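Local coordinates for uncharacterized protein (Trypanosoma cruzi, PDB 6NEY) that probably recognises acetylated lysines through its bromodomain, the four-helix module contained in this chain, as part of a longer protein linked to transcription, at residues K8-E13 and V72-L77; A17-L22 and C54-A59. All coordinates share one frame; numbering follows the deposited sequence.

Contact 1: residues K8-E13 and V72-L77; sequences KFYPEE and VNLTAL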
ATOM      1  N   LYS A   8       7.561 -11.203 -15.189  1.00 32.80           N
ATOM      2  CA  LYS A   8       7.925 -10.756 -13.820  1.00 30.44           C
ATOM      3  C   LYS A   8       8.706  -9.444 -13.932  1.00 28.58           C
ATOM      4  O   LYS A   8       9.942  -9.455 -14.215  1.00 29.34           O
ATOM      5  CB  LYS A   8       8.720 -11.816 -13.070  1.00 30.51           C
ATOM      6  CG  LYS A   8       8.916 -11.474 -11.612  1.00 29.34           C
ATOM      7  CD  LYS A   8       9.892 -12.370 -10.907  1.00 31.28           C
ATOM      8  CE  LYS A   8      10.028 -11.995  -9.455  1.00 30.13           C
ATOM      9  NZ  LYS A   8      10.409 -13.160  -8.625  1.00 31.37           N
ATOM     10  N   PHE A   9       8.016  -8.330 -13.729  1.00 24.85           N
ATOM     11  CA  PHE A   9       8.608  -6.999 -13.986  1.00 22.75           C
ATOM     12  C   PHE A   9       9.498  -6.626 -12.801  1.00 21.18           C
ATOM     13  O   PHE A   9      10.401  -5.855 -13.014  1.00 21.56           O
ATOM     14  CB  PHE A   9       7.532  -5.937 -14.210  1.00 23.54           C
ATOM     15  CG  PHE A   9       6.842  -6.079 -15.540  1.00 23.94           C
ATOM     16  CD1 PHE A   9       7.433  -5.591 -16.691  1.00 25.80           C
ATOM     17  CD2 PHE A   9       5.617  -6.723 -15.634  1.00 27.25           C
ATOM     18  CE1 PHE A   9       6.810  -5.731 -17.922  1.00 27.97           C
ATOM     19  CE2 PHE A   9       5.004  -6.876 -16.869  1.00 27.47           C
ATOM     20  CZ  PHE A   9       5.598  -6.376 -18.005  1.00 27.37           C
ATOM     21  N   TYR A  10       9.230  -7.127 -11.598  1.00 20.20           N
ATOM     22  CA  TYR A  10       9.767  -6.499 -10.369  1.00 20.85           C
ATOM     23  C   TYR A  10      10.304  -7.531  -9.388  1.00 22.17           C
ATOM     24  O   TYR A  10       9.637  -8.498  -9.052  1.00 25.55           O
ATOM     25  CB  TYR A  10       8.721  -5.600  -9.706  1.00 20.35           C
ATOM     26  CG  TYR A  10       8.125  -4.564 -10.612  1.00 20.73           C
ATOM     27  CD1 TYR A  10       8.933  -3.648 -11.262  1.00 21.28           C
ATOM     28  CD2 TYR A  10       6.765  -4.508 -10.846  1.00 19.99           C
ATOM     29  CE1 TYR A  10       8.404  -2.680 -12.097  1.00 21.37           C
ATOM     30  CE2 TYR A  10       6.216  -3.538 -11.666  1.00 20.89           C
ATOM     31  CZ  TYR A  10       7.036  -2.628 -12.296  1.00 20.93           C
ATOM     32  OH  TYR A  10       6.524  -1.681 -13.135  1.00 24.13           O
ATOM     33  N   PRO A  11      11.512  -7.311  -8.837  1.00 21.23           N
ATOM     34  CA  PRO A  11      12.051  -8.206  -7.821  1.00 21.67           C
ATOM     35  C   PRO A  11      11.305  -7.992  -6.494  1.00 22.32           C
ATOM     36  O   PRO A  11      11.057  -6.860  -6.125  1.00 19.80           O
ATOM     37  CB  PRO A  11      13.539  -7.854  -7.687  1.00 21.06           C
ATOM     38  CG  PRO A  11      13.747  -6.606  -8.531  1.00 21.94           C
ATOM     39  CD  PRO A  11      12.418  -6.189  -9.136  1.00 22.07           C
ATOM     40  N   GLU A  12      10.937  -9.088  -5.815  1.00 23.11           N
ATOM     41  CA  GLU A  12      10.231  -9.015  -4.508  1.00 25.35           C
ATOM     42  C   GLU A  12      11.029  -8.123  -3.554  1.00 23.24           C
ATOM     43  O   GLU A  12      10.409  -7.352  -2.799  1.00 22.61           O
ATOM     44  CB  GLU A  12      10.060 -10.411  -3.904  1.00 28.12           C
ATOM     45  CG  GLU A  12       9.000 -11.227  -4.580  1.00 32.55           C
ATOM     46  CD  GLU A  12       9.377 -11.718  -5.958  1.00 36.79           C
ATOM     47  OE1 GLU A  12      10.612 -11.877  -6.243  1.00 33.67           O
ATOM     48  OE2 GLU A  12       8.438 -11.904  -6.759  1.00 45.30           O
ATOM     49  N   GLU A  13      12.363  -8.193  -3.588  1.00 21.64           N
ATOM     50  CA  GLU A  13      13.200  -7.454  -2.620  1.00 23.68           C
ATOM     51  C   GLU A  13      12.945  -5.945  -2.759  1.00 21.54           C
ATOM     52  O   GLU A  13      12.882  -5.236  -1.739  1.00 21.74           O
ATOM     53  CB  GLU A  13      14.670  -7.822  -2.804  1.00 25.39           C
ATOM     54  CG  GLU A  13      14.971  -9.295  -2.535  1.00 31.71           C
ATOM     55  CD  GLU A  13      14.813 -10.292  -3.683  1.00 34.67           C
ATOM     56  OE1 GLU A  13      14.229  -9.921  -4.758  1.00 29.17           O
ATOM     57  OE2 GLU A  13      15.269 -11.471  -3.495  1.00 34.79           O
ATOM     58  N   VAL A  72       2.674  -4.597 -14.391  1.00 29.46           N
ATOM     59  CA  VAL A  72       3.628  -3.538 -14.835  1.00 30.05           C
ATOM     60  C   VAL A  72       3.291  -2.208 -14.131  1.00 28.86           C
ATOM     61  O   VAL A  72       4.241  -1.469 -13.790  1.00 25.20           O
ATOM     62  CB  VAL A  72       3.689  -3.407 -16.370  1.00 30.29           C
ATOM     63  CG1 VAL A  72       2.426  -2.821 -16.977  1.00 31.94           C
ATOM     64  CG2 VAL A  72       4.902  -2.598 -16.785  1.00 31.37           C
ATOM     65  N   ASN A  73       2.010  -1.877 -13.890  1.00 27.24           N
ATOM     66  CA  ASN A  73       1.677  -0.579 -13.242  1.00 28.89           C
ATOM     67  C   ASN A  73       1.388  -0.796 -11.749  1.00 27.01           C
ATOM     68  O   ASN A  73       0.864   0.129 -11.139  1.00 26.31           O
ATOM     69  CB  ASN A  73       0.547   0.192 -13.943  1.00 30.14           C
ATOM     70  CG  ASN A  73       0.468   1.635 -13.474  1.00 31.01           C
ATOM     71  OD1 ASN A  73       1.484   2.318 -13.337  1.00 31.75           O
ATOM     72  ND2 ASN A  73      -0.733   2.114 -13.188  1.00 34.14           N
ATOM     73  N   LEU A  74       1.751  -1.955 -11.181  1.00 26.03           N
ATOM     74  CA  LEU A  74       1.564  -2.312  -9.743  1.00 26.74           C
ATOM     75  C   LEU A  74       0.106  -2.051  -9.338  1.00 28.35           C
ATOM     76  O   LEU A  74      -0.145  -1.606  -8.200  1.00 25.02           O
ATOM     77  CB  LEU A  74       2.548  -1.512  -8.873  1.00 25.00           C
ATOM     78  CG  LEU A  74       4.022  -1.932  -8.976  1.00 24.50           C
ATOM     79  CD1 LEU A  74       4.903  -0.983  -8.188  1.00 23.59           C
ATOM     80  CD2 LEU A  74       4.245  -3.358  -8.494  1.00 24.90           C
ATOM     81  N   THR A  75      -0.838  -2.383 -10.215  1.00 28.62           N
ATOM     82  CA  THR A  75      -2.285  -2.127  -9.994  1.00 30.07           C
ATOM     83  C   THR A  75      -2.735  -2.727  -8.657  1.00 26.81           C
ATOM     84  O   THR A  75      -3.486  -2.042  -7.926  1.00 26.26           O
ATOM     85  CB  THR A  75      -3.126  -2.676 -11.156  1.00 32.51           C
ATOM     86  OG1 THR A  75      -2.599  -2.090 -12.347  1.00 34.40           O
ATOM     87  CG2 THR A  75      -4.597  -2.365 -10.996  1.00 33.21           C
ATOM     88  N   ALA A  76      -2.350  -3.973  -8.373  1.00 28.31           N
ATOM     89  CA  ALA A  76      -2.787  -4.737  -7.181  1.00 29.34           C
ATOM     90  C   ALA A  76      -2.327  -4.018  -5.906  1.00 27.21           C
ATOM     91  O   ALA A  76      -3.111  -3.917  -4.927  1.00 24.31           O
ATOM     92  CB  ALA A  76      -2.239  -6.139  -7.244  1.00 31.20           C
ATOM     93  N   LEU A  77      -1.096  -3.504  -5.926  1.00 24.75           N
ATOM     94  CA  LEU A  77      -0.533  -2.733  -4.783  1.00 24.50           C
ATOM     95  C   LEU A  77      -1.286  -1.409  -4.661  1.00 22.80           C
ATOM     96  O   LEU A  77      -1.651  -1.050  -3.530  1.00 22.34           O
ATOM     97  CB  LEU A  77       0.969  -2.485  -4.974  1.00 23.95           C
ATOM     98  CG  LEU A  77       1.601  -1.544  -3.943  1.00 24.38           C
ATOM     99  CD1 LEU A  77       1.364  -2.022  -2.522  1.00 26.84           C
ATOM    100  CD2 LEU A  77       3.088  -1.370  -4.197  1.00 26.65           C
TER

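Contact 2: residues A17-L22 and C54-A59; sequences ALVRSL and CDLATA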
ATOM      1  N   ALA A  17      10.884  -3.287  -0.115  1.00 19.57           N
ATOM      2  CA  ALA A  17      11.530  -1.997   0.216  1.00 19.93           C
ATOM      3  C   ALA A  17      10.557  -0.853  -0.086  1.00 19.10           C
ATOM      4  O   ALA A  17      10.478   0.080   0.747  1.00 19.22           O
ATOM      5  CB  ALA A  17      12.836  -1.853  -0.531  1.00 20.96           C
ATOM      6  N   LEU A  18       9.895  -0.896  -1.248  1.00 17.99           N
ATOM      7  CA  LEU A  18       8.908   0.139  -1.665  1.00 19.82           C
ATOM      8  C   LEU A  18       7.770   0.212  -0.639  1.00 20.48           C
ATOM      9  O   LEU A  18       7.420   1.305  -0.189  1.00 18.74           O
ATOM     10  CB  LEU A  18       8.360  -0.222  -3.050  1.00 19.34           C
ATOM     11  CG  LEU A  18       7.286   0.717  -3.592  1.00 20.68           C
ATOM     12  CD1 LEU A  18       7.815   2.135  -3.697  1.00 22.63           C
ATOM     13  CD2 LEU A  18       6.799   0.211  -4.941  1.00 21.39           C
ATOM     14  N   VAL A  19       7.202  -0.933  -0.271  1.00 19.01           N
ATOM     15  CA  VAL A  19       6.059  -0.937   0.689  1.00 20.81           C
ATOM     16  C   VAL A  19       6.553  -0.382   2.034  1.00 21.59           C
ATOM     17  O   VAL A  19       5.855   0.441   2.632  1.00 20.85           O
ATOM     18  CB  VAL A  19       5.470  -2.342   0.863  1.00 21.09           C
ATOM     19  CG1 VAL A  19       4.515  -2.358   2.041  1.00 22.47           C
ATOM     20  CG2 VAL A  19       4.821  -2.856  -0.422  1.00 21.99           C
ATOM     21  N   ARG A  20       7.733  -0.801   2.494  1.00 22.43           N
ATOM     22  CA  ARG A  20       8.248  -0.375   3.814  1.00 24.41           C
ATOM     23  C   ARG A  20       8.424   1.141   3.790  1.00 23.43           C
ATOM     24  O   ARG A  20       8.150   1.796   4.841  1.00 22.69           O
ATOM     25  CB  ARG A  20       9.537  -1.128   4.149  1.00 25.96           C
ATOM     26  CG  ARG A  20       9.282  -2.608   4.397  1.00 29.97           C
ATOM     27  CD  ARG A  20      10.493  -3.326   4.963  1.00 33.48           C
ATOM     28  NE  ARG A  20      10.805  -2.823   6.292  1.00 37.63           N
ATOM     29  CZ  ARG A  20       9.993  -2.938   7.344  1.00 38.24           C
ATOM     30  N   SER A  21       8.815   1.679   2.633  1.00 20.92           N
ATOM     31  CA  SER A  21       9.077   3.127   2.444  1.00 21.95           C
ATOM     32  C   SER A  21       7.770   3.902   2.636  1.00 21.16           C
ATOM     33  O   SER A  21       7.861   5.101   2.892  1.00 22.48           O
ATOM     34  CB  SER A  21       9.744   3.444   1.117  1.00 21.04           C
ATOM     35  OG  SER A  21       8.818   3.500   0.036  1.00 21.81           O
ATOM     36  N   LEU A  22       6.603   3.240   2.566  1.00 20.41           N
ATOM     37  CA  LEU A  22       5.294   3.936   2.694  1.00 20.95           C
ATOM     38  C   LEU A  22       4.919   4.110   4.167  1.00 20.71           C
ATOM     39  O   LEU A  22       3.981   4.877   4.439  1.00 20.76           O
ATOM     40  CB  LEU A  22       4.201   3.193   1.929  1.00 20.20           C
ATOM     41  CG  LEU A  22       4.515   2.890   0.467  1.00 21.33           C
ATOM     42  CD1 LEU A  22       3.341   2.241  -0.227  1.00 22.03           C
ATOM     43  CD2 LEU A  22       4.960   4.135  -0.295  1.00 22.73           C
ATOM     44  N   CYS A  54      -6.787  -4.209   4.548  1.00 33.75           N
ATOM     45  CA  CYS A  54      -5.348  -4.295   4.225  1.00 31.86           C
ATOM     46  C   CYS A  54      -4.613  -3.304   5.135  1.00 26.83           C
ATOM     47  O   CYS A  54      -5.254  -2.357   5.670  1.00 25.99           O
ATOM     48  CB  CYS A  54      -5.092  -4.056   2.737  1.00 34.11           C
ATOM     49  SG  CYS A  54      -3.514  -4.749   2.164  1.00 39.78           S
ATOM     50  N   ASP A  55      -3.335  -3.551   5.359  1.00 24.72           N
ATOM     51  CA  ASP A  55      -2.433  -2.592   6.044  1.00 25.68           C
ATOM     52  C   ASP A  55      -1.040  -2.786   5.442  1.00 23.54           C
ATOM     53  O   ASP A  55      -0.895  -3.684   4.604  1.00 23.09           O
ATOM     54  CB  ASP A  55      -2.519  -2.775   7.564  1.00 25.75           C
ATOM     55  CG  ASP A  55      -2.135  -4.161   8.054  1.00 33.98           C
ATOM     56  OD1 ASP A  55      -1.011  -4.599   7.756  1.00 32.39           O
ATOM     57  OD2 ASP A  55      -2.960  -4.784   8.757  1.00 38.63           O
ATOM     58  N   LEU A  56      -0.053  -1.981   5.833  1.00 21.73           N
ATOM     59  CA  LEU A  56       1.285  -2.029   5.191  1.00 21.87           C
ATOM     60  C   LEU A  56       2.031  -3.316   5.553  1.00 24.65           C
ATOM     61  O   LEU A  56       2.812  -3.764   4.710  1.00 25.69           O
ATOM     62  CB  LEU A  56       2.096  -0.771   5.510  1.00 19.68           C
ATOM     63  CG  LEU A  56       1.549   0.503   4.869  1.00 20.94           C
ATOM     64  CD1 LEU A  56       2.291   1.715   5.394  1.00 21.34           C
ATOM     65  CD2 LEU A  56       1.636   0.442   3.335  1.00 18.95           C
ATOM     66  N   ALA A  57       1.817  -3.888   6.734  1.00 26.96           N
ATOM     67  CA  ALA A  57       2.415  -5.194   7.107  1.00 27.97           C
ATOM     68  C   ALA A  57       1.922  -6.267   6.132  1.00 26.33           C
ATOM     69  O   ALA A  57       2.754  -7.045   5.635  1.00 26.49           O
ATOM     70  CB  ALA A  57       2.115  -5.532   8.552  1.00 28.67           C
ATOM     71  N   THR A  58       0.618  -6.312   5.860  1.00 26.02           N
ATOM     72  CA  THR A  58      -0.029  -7.260   4.915  1.00 27.59           C
ATOM     73  C   THR A  58       0.469  -7.033   3.480  1.00 25.68           C
ATOM     74  O   THR A  58       0.735  -8.027   2.782  1.00 26.25           O
ATOM     75  CB  THR A  58      -1.547  -7.145   5.050  1.00 30.17           C
ATOM     76  OG1 THR A  58      -1.788  -7.550   6.400  1.00 33.55           O
ATOM     77  CG2 THR A  58      -2.302  -7.985   4.045  1.00 34.67           C
ATOM     78  N   ALA A  59       0.567  -5.777   3.044  1.00 22.58           N
ATOM     79  CA  ALA A  59       1.100  -5.406   1.721  1.00 22.82           C
ATOM     80  C   ALA A  59       2.552  -5.877   1.628  1.00 22.05           C
ATOM     81  O   ALA A  59       2.917  -6.385   0.554  1.00 23.54           O
ATOM     82  CB  ALA A  59       0.973  -3.908   1.488  1.00 22.14           C
TER

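Contact 1: residues K8-E13 and V72-L77
Phe9 and Val72 meet through a CH-pi contact: Val72 CB sits over the centre of the Phe9 ring, 3.8 Å from the centroid and 13° off the ring normal. A beta-branched residue suits this place, because its CB carries the methyl CG2 onward along the same ring face, 3.8 Å from Phe9 CE1. Phe9 also serves its neighbour, since its CB lies over the centre of one face of the Tyr10 ring.

Apolar packing continues where Leu74 CD2 approaches the Tyr10 ring obliquely and lies 3.6 Å from Tyr10 CD2. Leu74 has CG anti to its carbonyl carbon (chi1 -72°), which helps bring this end of the side chain towards the tyrosine. In the left-handed bromodomain bundle, the contact ties the segment leading into helix 12-21 to the loop just ahead of helix 75-92, where Leu74 is the N-cap residue. Tyr10 also packs on Val117 and Tyr116 of helix 97-124.

The polar link uses the far end of the same tyrosine: Tyr10 OH donates to Val72 O, which lies at the ring edge, in its plane. The modelled 2.4 Å between Tyr10 OH and Val72 O is very short, and its exact value is doubtful. Tyrosine fits here by combining an apolar ring with a hydroxyl that reaches a backbone carbonyl.

Within residues 8-13, a salt bridge joins Lys8 to Glu12, at the start of helix 12-21: Lys8 NZ reaches the syn lone pair of Glu12 OE1 at 2.7 Å. The extended lysine also pairs with Glu66, whose charge lies close to Glu12 OE2, so the ammonium probably offsets the carboxylates' repulsion.

Contact 2: residues A17-L22 and C54-A59
Asp55 OD1 caps the first turn of the helix whose Leu56 and Ala59 meet Val19: it takes the N-H of Thr58 at 3.0 Å from Thr58 N and, more weakly, the hydroxyl Thr58 OG1. Asp55 is thus the N-cap residue; Thr58 N approaches OD1 on its syn side, 33° out of the carboxylate plane. The capped first turn of helix 56-64 packs against the later part of helix 12-21 in the bromodomain's left-handed four-helix bundle. Aspartate suits the site because its short side chain can bring a carboxylate oxygen back to an amide of the first turn, here Thr58 N.

The packing itself is apolar and buried. Val19 CG1 is anti to the backbone N (chi1 168°) and enters between the Leu56 backbone and Ala59, 3.5 Å from Leu56 O and 3.9 Å from Ala59 CB. Alanine's single methyl lets the two helices come close here. Leu22, at the other end of this packing, puts its CB 4.0 Å from Leu56 CD2, while the Leu22 side chain also packs on Phe105 and Phe108 of helix 97-124.

On the first helix, Ser21 OG folds back to Leu18 O at 2.6 Å, bonding the hydroxyl to its own helix. Leu56 also reaches the backbone, with its CD1 3.7 Å from Leu22 O.

Overall arrangement
Both contacts use helix 12-21, contact 1 just before and at its start and contact 2 in its later part; their centres are 13 Å apart. Along the chain, contact 2 is nested inside the loop that contact 1 closes. They join where Leu74 CD1 lies 3.9 Å from Leu18 CD2, and Leu77 CD1 4.1 Å from Val19 CG2. The centre of contact 2 lies about 5 Å from that of the chain, against about 12 Å for the centre of contact 1. In bromodomains the acetyl-lysine pocket lies between the long loop, here following helix 12-21, and the loop between helices 75-92 and 97-124. Contact 2, flanking the long loop, is probably nearer that end than contact 1.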